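DNA polymerase III beta subunit (PDB 2AVT) probably forms a ring-shaped dimer that encircles DNA and slides along it, tethering the replicative polymerase to its template. Local coordinates at residues I30-K35 and L76-F81; T149-S154 and R184-L189; K339-E344 and E366-L371. All blocks are in the same frame, centred on the assembly; numbering follows the deposited sequence.

In the fold
Contact 1 belongs to the N-terminal domain, about 34 Å centre to centre from contact 2 and about 40 Å from contact 3, and touches neither. It is partly buried at the end of its sheet within the chain and relies on backbone pairing, a polar serine-glutamate pair and two waters. Contacts 2 and 3 are both buried and adjoin, their centres about 11 Å apart: strands 184-191 and 367-372 are neighbours in one sheet, M185 N lies 2.7 Å from L371 O, and the F151 ring packs on Q370. Contact 2 mixes small side chains with an arginine gripped by acids, whereas contact 3 has no hydrogen bond across it. Together they join the central and C-terminal domains.

Contact 1 of 3, residues I30-K35 and L76-F81; sequences ILSSIK and LLEASF
L76 straddles the segment 30-35, one methyl at the 3-10 turn and the other on the strand. CD1 meets I30 CD1 at 3.7 Å, the side chains crossing at about a right angle, while CD2 presses on K35 CB at 3.4 Å, tighter than usual for carbons. S33 OG lies loosely against L76 CB and CD1, 4.1 Å from each, and with chi1 at 63° turns back to I30 O, 2.6 Å away; that carbonyl also takes the S33 N-H. I34 and L77 pair through both backbone bonds, I34 N to L77 O at 2.7 Å and L77 N to I34 O at 3.1 Å. On the I34 face, the I34 CB bump rests against A79 CB at 3.9 Å, where strand 73-78 gives way to helix 79-88. A79 N donates to S32 O, which also receives a water bridging to S80 N. E78, the N-cap residue, starts away from the partner, but the bend at chi2 (-61°) turns CD back, and OE1 lies 2.6 Å from S32 OG, itself within hydrogen-bonding reach of P29 O; a second water donates to S32 OG and E78 OE2. Strand 73-78 lies at the end of its sheet within the chain, antiparallel to 33-39, and L76 bonds through its backbone to K118. Helix 8-18 covers I34 through L15 and T18, and F81 packs on L280 of the second subunit.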
loop_
_atom_site.group_PDB
_atom_site.type_symbol
_atom_site.label_atom_id
_atom_site.label_comp_id
_atom_site.label_asym_id
_atom_site.label_seq_id
_atom_site.Cartn_x
_atom_site.Cartn_y
_atom_site.Cartn_z
ATOM N N ILE A 30 -5.918 15.291 22.625
ATOM C CA ILE A 30 -5.330 16.496 22.049
ATOM C C ILE A 30 -4.074 16.247 21.197
ATOM O O ILE A 30 -3.699 17.093 20.388
ATOM C CB ILE A 30 -5.016 17.535 23.155
ATOM C CG1 ILE A 30 -4.860 18.923 22.531
ATOM C CG2 ILE A 30 -3.760 17.129 23.948
ATOM C CD1 ILE A 30 -6.137 19.440 21.870
ATOM N N LEU A 31 -3.449 15.081 21.332
ATOM C CA LEU A 31 -2.240 14.806 20.553
ATOM C C LEU A 31 -2.521 14.499 19.087
ATOM O O LEU A 31 -1.591 14.341 18.300
ATOM C CB LEU A 31 -1.425 13.667 21.185
ATOM C CG LEU A 31 -0.875 13.964 22.586
ATOM C CD1 LEU A 31 0.013 12.812 23.045
ATOM C CD2 LEU A 31 -0.070 15.272 22.564
ATOM N N SER A 32 -3.798 14.381 18.726
ATOM C CA SER A 32 -4.170 14.141 17.326
ATOM C C SER A 32 -4.053 15.463 16.554
ATOM O O SER A 32 -4.114 15.499 15.324
ATOM C CB SER A 32 -5.627 13.666 17.233
ATOM O OG SER A 32 -6.496 14.693 17.686
ATOM N N SER A 33 -3.895 16.562 17.275
ATOM C CA SER A 33 -3.821 17.841 16.599
ATOM C C SER A 33 -2.417 18.333 16.276
ATOM O O SER A 33 -1.414 17.880 16.856
ATOM C CB SER A 33 -4.565 18.894 17.419
ATOM O OG SER A 33 -3.950 19.072 18.676
ATOM N N ILE A 34 -2.345 19.226 15.295
ATOM C CA ILE A 34 -1.072 19.823 14.954
ATOM C C ILE A 34 -1.154 21.225 15.538
ATOM O O ILE A 34 -2.204 21.884 15.483
ATOM C CB ILE A 34 -0.835 19.862 13.421
ATOM C CG1 ILE A 34 0.532 20.493 13.129
ATOM C CG2 ILE A 34 -1.950 20.610 12.736
ATOM C CD1 ILE A 34 1.145 20.060 11.809
ATOM N N LYS A 35 -0.064 21.668 16.148
ATOM C CA LYS A 35 -0.028 22.987 16.753
ATOM C C LYS A 35 0.670 23.929 15.791
ATOM O O LYS A 35 1.741 23.624 15.276
ATOM C CB LYS A 35 0.716 22.919 18.091
ATOM C CG LYS A 35 0.892 24.239 18.796
ATOM C CD LYS A 35 1.724 24.038 20.059
ATOM C CE LYS A 35 2.184 25.364 20.642
ATOM N NZ LYS A 35 3.297 25.160 21.631
ATOM N N LEU A 76 -4.600 25.193 17.355
ATOM C CA LEU A 76 -4.543 23.743 17.214
ATOM C C LEU A 76 -5.648 23.287 16.243
ATOM O O LEU A 76 -6.794 23.725 16.344
ATOM C CB LEU A 76 -4.775 23.051 18.565
ATOM C CG LEU A 76 -3.901 23.391 19.779
ATOM C CD1 LEU A 76 -4.318 22.503 20.959
ATOM C CD2 LEU A 76 -2.432 23.159 19.436
ATOM N N LEU A 77 -5.302 22.385 15.333
ATOM C CA LEU A 77 -6.240 21.855 14.349
ATOM C C LEU A 77 -5.993 20.353 14.247
ATOM O O LEU A 77 -4.861 19.904 14.457
ATOM C CB LEU A 77 -5.988 22.512 12.976
ATOM C CG LEU A 77 -6.209 24.023 12.868
ATOM C CD1 LEU A 77 -5.624 24.576 11.560
ATOM C CD2 LEU A 77 -7.700 24.301 12.950
ATOM N N GLU A 78 -7.031 19.568 13.954
ATOM C CA GLU A 78 -6.834 18.122 13.816
ATOM C C GLU A 78 -5.864 17.955 12.658
ATOM O O GLU A 78 -6.144 18.383 11.540
ATOM C CB GLU A 78 -8.149 17.405 13.495
ATOM C CG GLU A 78 -9.119 17.318 14.656
ATOM C CD GLU A 78 -8.547 16.553 15.834
ATOM O OE1 GLU A 78 -7.881 15.526 15.603
ATOM O OE2 GLU A 78 -8.779 16.969 16.985
ATOM N N ALA A 79 -4.725 17.329 12.927
ATOM C CA ALA A 79 -3.678 17.152 11.923
ATOM C C ALA A 79 -4.031 16.511 10.573
ATOM O O ALA A 79 -3.927 17.160 9.534
ATOM C CB ALA A 79 -2.513 16.413 12.539
ATOM N N SER A 80 -4.394 15.233 10.577
ATOM C CA SER A 80 -4.719 14.537 9.335
ATOM C C SER A 80 -5.792 15.261 8.539
ATOM O O SER A 80 -5.707 15.382 7.318
ATOM C CB SER A 80 -5.178 13.109 9.632
ATOM O OG SER A 80 -4.071 12.318 10.009
ATOM N N PHE A 81 -6.799 15.751 9.244
ATOM C CA PHE A 81 -7.888 16.466 8.609
ATOM C C PHE A 81 -7.391 17.786 7.984
ATOM O O PHE A 81 -7.694 18.096 6.827
ATOM C CB PHE A 81 -8.970 16.717 9.659
ATOM C CG PHE A 81 -10.156 17.478 9.147
ATOM C CD1 PHE A 81 -10.929 16.977 8.116
ATOM C CD2 PHE A 81 -10.502 18.694 9.709
ATOM C CE1 PHE A 81 -12.029 17.678 7.654
ATOM C CE2 PHE A 81 -11.598 19.396 9.249
ATOM C CZ PHE A 81 -12.361 18.883 8.219
HETATM O O HOH W 1 -4.789 13.849 13.257
HETATM O O HOH W 2 -7.107 16.823 19.077
#

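Contact 2 of 3, residues T149-S154 and R184-L189; sequences TAFAAS and RMSQRL
The end of helix 139-149 and the 3-10 turn 150-152 lie against strand 184-191, CA atoms 5.4 Å apart for T149 and S186 and 5.8 Å for A152 and M185. The fit is close because the residues are small: A152 CB sits 3.9 Å from S186 CB, and T149 CG2 lies 4.0 Å from S186 OG, whose own hydrogen bond goes to E148 O. R184 closes the other end. Its CG stands between the backbone N and the carbonyl carbon (chi1 63°), and from there the chain runs extended to NE. The guanidinium lays one face over A152 CA, 4.1 Å from CZ. NH2 gives a weak, bent bond of 3.0 Å to F151 O (129° at the hydrogen) and also lies in the plane of the F151 ring at its edge, 3.9 Å from CD1; ring and guanidinium planes stand 72° apart. Salt bridges from NH2 to E336 and from NH1 to D181 probably hold the guanidinium more firmly than that weak bond. The arrangement, a helix end running into a turn that rests on one face of an antiparallel sheet, fits the helix-on-sheet build of domains in this ring-forming family.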
loop_
_atom_site.group_PDB
_atom_site.type_symbol
_atom_site.label_atom_id
_atom_site.label_comp_id
_atom_site.label_asym_id
_atom_site.label_seq_id
_atom_site.Cartn_x
_atom_site.Cartn_y
_atom_site.Cartn_z
ATOM N N THR A 149 21.379 -0.613 13.106
ATOM C CA THR A 149 21.079 -1.145 14.431
ATOM C C THR A 149 19.610 -1.180 14.871
ATOM O O THR A 149 19.222 -2.039 15.664
ATOM C CB THR A 149 21.854 -0.371 15.504
ATOM O OG1 THR A 149 21.429 0.993 15.490
ATOM C CG2 THR A 149 23.358 -0.420 15.228
ATOM N N ALA A 150 18.799 -0.260 14.365
ATOM C CA ALA A 150 17.387 -0.187 14.749
ATOM C C ALA A 150 16.615 -1.506 14.687
ATOM O O ALA A 150 15.962 -1.893 15.654
ATOM C CB ALA A 150 16.675 0.867 13.907
ATOM N N PHE A 151 16.701 -2.193 13.555
ATOM C CA PHE A 151 15.996 -3.460 13.347
ATOM C C PHE A 151 16.310 -4.580 14.343
ATOM O O PHE A 151 15.493 -5.481 14.541
ATOM C CB PHE A 151 16.275 -3.968 11.929
ATOM C CG PHE A 151 17.682 -4.463 11.728
ATOM C CD1 PHE A 151 18.015 -5.786 11.998
ATOM C CD2 PHE A 151 18.681 -3.600 11.294
ATOM C CE1 PHE A 151 19.311 -6.240 11.842
ATOM C CE2 PHE A 151 19.985 -4.050 11.136
ATOM C CZ PHE A 151 20.299 -5.371 11.411
ATOM N N ALA A 152 17.485 -4.535 14.965
ATOM C CA ALA A 152 17.880 -5.582 15.906
ATOM C C ALA A 152 17.245 -5.476 17.292
ATOM O O ALA A 152 17.234 -6.450 18.047
ATOM C CB ALA A 152 19.400 -5.617 16.030
ATOM N N ALA A 153 16.724 -4.302 17.632
ATOM C CA ALA A 153 16.099 -4.113 18.935
ATOM C C ALA A 153 14.869 -5.001 19.089
ATOM O O ALA A 153 14.294 -5.467 18.103
ATOM C CB ALA A 153 15.714 -2.652 19.129
ATOM N N SER A 154 14.473 -5.232 20.336
ATOM C CA SER A 154 13.313 -6.065 20.631
ATOM C C SER A 154 12.005 -5.277 20.562
ATOM O O SER A 154 11.957 -4.091 20.891
ATOM C CB SER A 154 13.455 -6.691 22.022
ATOM O OG SER A 154 12.360 -7.540 22.312
ATOM N N ARG A 184 19.665 -11.982 18.395
ATOM C CA ARG A 184 20.600 -11.412 17.440
ATOM C C ARG A 184 20.975 -10.018 17.943
ATOM O O ARG A 184 20.252 -9.417 18.727
ATOM C CB ARG A 184 19.963 -11.366 16.045
ATOM C CG ARG A 184 18.746 -10.481 15.912
ATOM C CD ARG A 184 17.932 -11.061 14.767
ATOM N NE ARG A 184 17.139 -10.092 14.015
ATOM C CZ ARG A 184 16.361 -9.168 14.560
ATOM N NH1 ARG A 184 16.271 -9.066 15.878
ATOM N NH2 ARG A 184 15.655 -8.364 13.778
ATOM N N MET A 185 22.102 -9.512 17.463
ATOM C CA MET A 185 22.626 -8.230 17.907
ATOM C C MET A 185 23.375 -7.526 16.792
ATOM O O MET A 185 23.927 -8.178 15.914
ATOM C CB MET A 185 23.562 -8.488 19.090
ATOM C CG MET A 185 24.362 -7.292 19.549
ATOM S SD MET A 185 25.514 -7.792 20.857
ATOM C CE MET A 185 26.809 -8.449 19.883
ATOM N N SER A 186 23.394 -6.200 16.855
ATOM C CA SER A 186 24.076 -5.375 15.869
ATOM C C SER A 186 24.810 -4.258 16.601
ATOM O O SER A 186 24.231 -3.581 17.465
ATOM C CB SER A 186 23.068 -4.770 14.897
ATOM O OG SER A 186 23.743 -4.127 13.836
ATOM N N GLN A 187 26.085 -4.072 16.254
ATOM C CA GLN A 187 26.924 -3.051 16.888
ATOM C C GLN A 187 27.770 -2.209 15.925
ATOM O O GLN A 187 28.376 -2.722 14.982
ATOM C CB GLN A 187 27.861 -3.711 17.895
ATOM C CG GLN A 187 28.845 -2.756 18.550
ATOM C CD GLN A 187 30.008 -3.489 19.196
ATOM O OE1 GLN A 187 30.900 -4.006 18.510
ATOM N NE2 GLN A 187 29.995 -3.552 20.513
ATOM N N ARG A 188 27.820 -0.909 16.198
ATOM C CA ARG A 188 28.591 0.021 15.387
ATOM C C ARG A 188 29.508 0.827 16.304
ATOM O O ARG A 188 29.047 1.470 17.245
ATOM C CB ARG A 188 27.657 0.968 14.622
ATOM C CG ARG A 188 28.363 1.961 13.691
ATOM C CD ARG A 188 29.044 1.262 12.508
ATOM N NE ARG A 188 29.829 2.191 11.689
ATOM C CZ ARG A 188 29.309 3.116 10.887
ATOM N NH1 ARG A 188 27.993 3.247 10.776
ATOM N NH2 ARG A 188 30.108 3.926 10.204
ATOM N N LEU A 189 30.808 0.782 16.029
ATOM C CA LEU A 189 31.780 1.527 16.823
ATOM C C LEU A 189 32.386 2.616 15.957
ATOM O O LEU A 189 32.696 2.397 14.790
ATOM C CB LEU A 189 32.900 0.615 17.322
ATOM C CG LEU A 189 32.534 -0.615 18.144
ATOM C CD1 LEU A 189 33.827 -1.261 18.634
ATOM C CD2 LEU A 189 31.653 -0.233 19.324
#

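Contact 3 of 3, residues K339-E344 and E366-L371; sequences KAIKSE and ESFIQL
F368 and Q370, two residues apart on one strand, both reach toward the loop at A340 and I341 and make the contact with their far ends. The F368 side chain leaves with CG anti to the backbone N (chi1 179°), and the ring, twisted to chi2 34°, brings CE2 to 3.6 Å from A340 O and CZ to 4.2 Å from A340 CB. Q370 departs differently, its CG anti to the carbonyl carbon (chi1 -65°); the extended chain beyond it carries the amide to the loop. There NE2 lies against the aliphatic I341, 3.7 Å from CG1 and 4.0 Å from CD1, the two side chains crossing obliquely. I341 CG1 also lies 4.4 Å from F368 CE2, which places this one methylene beside both partners. The backbones stay well apart, with A340 and Q370 CA atoms 9.6 Å from each other; the side chains span the gap. Q370 OE1 takes its hydrogen bond from S337 OG, in helix 331-339, and F151 of the central domain packs on A340 and Q370 alike. No hydrogen bond crosses between loop and strand, so van der Waals contact joins them directly, while the buried amide of Q370 finds its polar partners beside the contact.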
loop_
_atom_site.group_PDB
_atom_site.type_symbol
_atom_site.label_atom_id
_atom_site.label_comp_id
_atom_site.label_asym_id
_atom_site.label_seq_id
_atom_site.Cartn_x
_atom_site.Cartn_y
_atom_site.Cartn_z
ATOM N N LYS A 339 20.516 -7.477 4.822
ATOM C CA LYS A 339 19.873 -6.297 4.269
ATOM C C LYS A 339 20.602 -5.060 4.783
ATOM O O LYS A 339 20.714 -4.056 4.078
ATOM C CB LYS A 339 18.393 -6.265 4.677
ATOM C CG LYS A 339 17.580 -5.174 3.996
ATOM C CD LYS A 339 16.085 -5.353 4.245
ATOM C CE LYS A 339 15.271 -4.280 3.533
ATOM N NZ LYS A 339 13.799 -4.502 3.684
ATOM N N ALA A 340 21.116 -5.148 6.007
ATOM C CA ALA A 340 21.839 -4.039 6.628
ATOM C C ALA A 340 23.279 -3.844 6.129
ATOM O O ALA A 340 23.934 -2.873 6.495
ATOM C CB ALA A 340 21.847 -4.215 8.129
ATOM N N ILE A 341 23.771 -4.758 5.301
ATOM C CA ILE A 341 25.135 -4.655 4.783
ATOM C C ILE A 341 25.147 -4.067 3.377
ATOM O O ILE A 341 24.633 -4.669 2.443
ATOM C CB ILE A 341 25.819 -6.041 4.768
ATOM C CG1 ILE A 341 25.962 -6.561 6.203
ATOM C CG2 ILE A 341 27.189 -5.947 4.123
ATOM C CD1 ILE A 341 26.419 -8.023 6.285
ATOM N N LYS A 342 25.732 -2.883 3.230
ATOM C CA LYS A 342 25.788 -2.224 1.931
ATOM C C LYS A 342 26.887 -2.756 1.023
ATOM O O LYS A 342 26.789 -2.641 -0.200
ATOM C CB LYS A 342 25.987 -0.714 2.098
ATOM C CG LYS A 342 24.857 0.026 2.790
ATOM C CD LYS A 342 25.209 1.509 2.912
ATOM C CE LYS A 342 24.145 2.314 3.647
ATOM N NZ LYS A 342 24.576 3.739 3.811
ATOM N N SER A 343 27.929 -3.336 1.610
ATOM C CA SER A 343 29.049 -3.853 0.823
ATOM C C SER A 343 28.695 -5.049 -0.055
ATOM O O SER A 343 27.826 -5.857 0.283
ATOM C CB SER A 343 30.214 -4.234 1.734
ATOM O OG SER A 343 29.863 -5.316 2.572
ATOM N N GLU A 344 29.387 -5.159 -1.184
ATOM C CA GLU A 344 29.150 -6.244 -2.114
ATOM C C GLU A 344 29.370 -7.606 -1.462
ATOM O O GLU A 344 28.716 -8.581 -1.820
ATOM C CB GLU A 344 30.060 -6.093 -3.340
ATOM C CG GLU A 344 29.801 -7.121 -4.432
ATOM C CD GLU A 344 30.613 -6.872 -5.696
ATOM O OE1 GLU A 344 30.404 -5.829 -6.347
ATOM O OE2 GLU A 344 31.462 -7.724 -6.039
ATOM N N GLU A 366 33.742 -0.000 7.691
ATOM C CA GLU A 366 33.078 0.336 8.937
ATOM C C GLU A 366 33.375 -0.722 9.986
ATOM O O GLU A 366 33.659 -1.869 9.652
ATOM C CB GLU A 366 31.563 0.393 8.738
ATOM C CG GLU A 366 31.064 1.432 7.742
ATOM C CD GLU A 366 29.548 1.404 7.608
ATOM O OE1 GLU A 366 28.910 0.602 8.323
ATOM O OE2 GLU A 366 28.995 2.178 6.798
ATOM N N SER A 367 33.328 -0.323 11.251
ATOM C CA SER A 367 33.516 -1.256 12.350
ATOM C C SER A 367 32.079 -1.658 12.683
ATOM O O SER A 367 31.511 -1.237 13.690
ATOM C CB SER A 367 34.160 -0.567 13.550
ATOM O OG SER A 367 34.178 -1.434 14.673
ATOM N N PHE A 368 31.494 -2.452 11.798
ATOM C CA PHE A 368 30.119 -2.906 11.936
ATOM C C PHE A 368 30.100 -4.415 12.145
ATOM O O PHE A 368 30.425 -5.183 11.248
ATOM C CB PHE A 368 29.344 -2.513 10.670
ATOM C CG PHE A 368 27.903 -2.938 10.663
ATOM C CD1 PHE A 368 27.158 -2.963 11.830
ATOM C CD2 PHE A 368 27.277 -3.257 9.466
ATOM C CE1 PHE A 368 25.808 -3.297 11.803
ATOM C CE2 PHE A 368 25.932 -3.593 9.430
ATOM C CZ PHE A 368 25.195 -3.612 10.602
ATOM N N ILE A 369 29.719 -4.824 13.346
ATOM C CA ILE A 369 29.657 -6.233 13.692
ATOM C C ILE A 369 28.245 -6.644 14.094
ATOM O O ILE A 369 27.591 -5.950 14.874
ATOM C CB ILE A 369 30.580 -6.545 14.877
ATOM C CG1 ILE A 369 32.043 -6.304 14.483
ATOM C CG2 ILE A 369 30.353 -7.980 15.336
ATOM C CD1 ILE A 369 33.014 -6.373 15.656
ATOM N N GLN A 370 27.777 -7.761 13.547
ATOM C CA GLN A 370 26.460 -8.289 13.883
ATOM C C GLN A 370 26.655 -9.702 14.421
ATOM O O GLN A 370 27.514 -10.443 13.942
ATOM C CB GLN A 370 25.543 -8.309 12.658
ATOM C CG GLN A 370 25.212 -6.922 12.113
ATOM C CD GLN A 370 24.278 -6.979 10.931
ATOM O OE1 GLN A 370 23.061 -7.109 11.091
ATOM N NE2 GLN A 370 24.837 -6.897 9.735
ATOM N N LEU A 371 25.848 -10.059 15.416
ATOM C CA LEU A 371 25.930 -11.361 16.074
ATOM C C LEU A 371 24.579 -12.087 15.978
ATOM O O LEU A 371 23.539 -11.502 16.267
ATOM C CB LEU A 371 26.310 -11.130 17.544
ATOM C CG LEU A 371 26.948 -12.207 18.431
ATOM C CD1 LEU A 371 28.348 -12.514 17.935
ATOM C CD2 LEU A 371 27.019 -11.706 19.874
#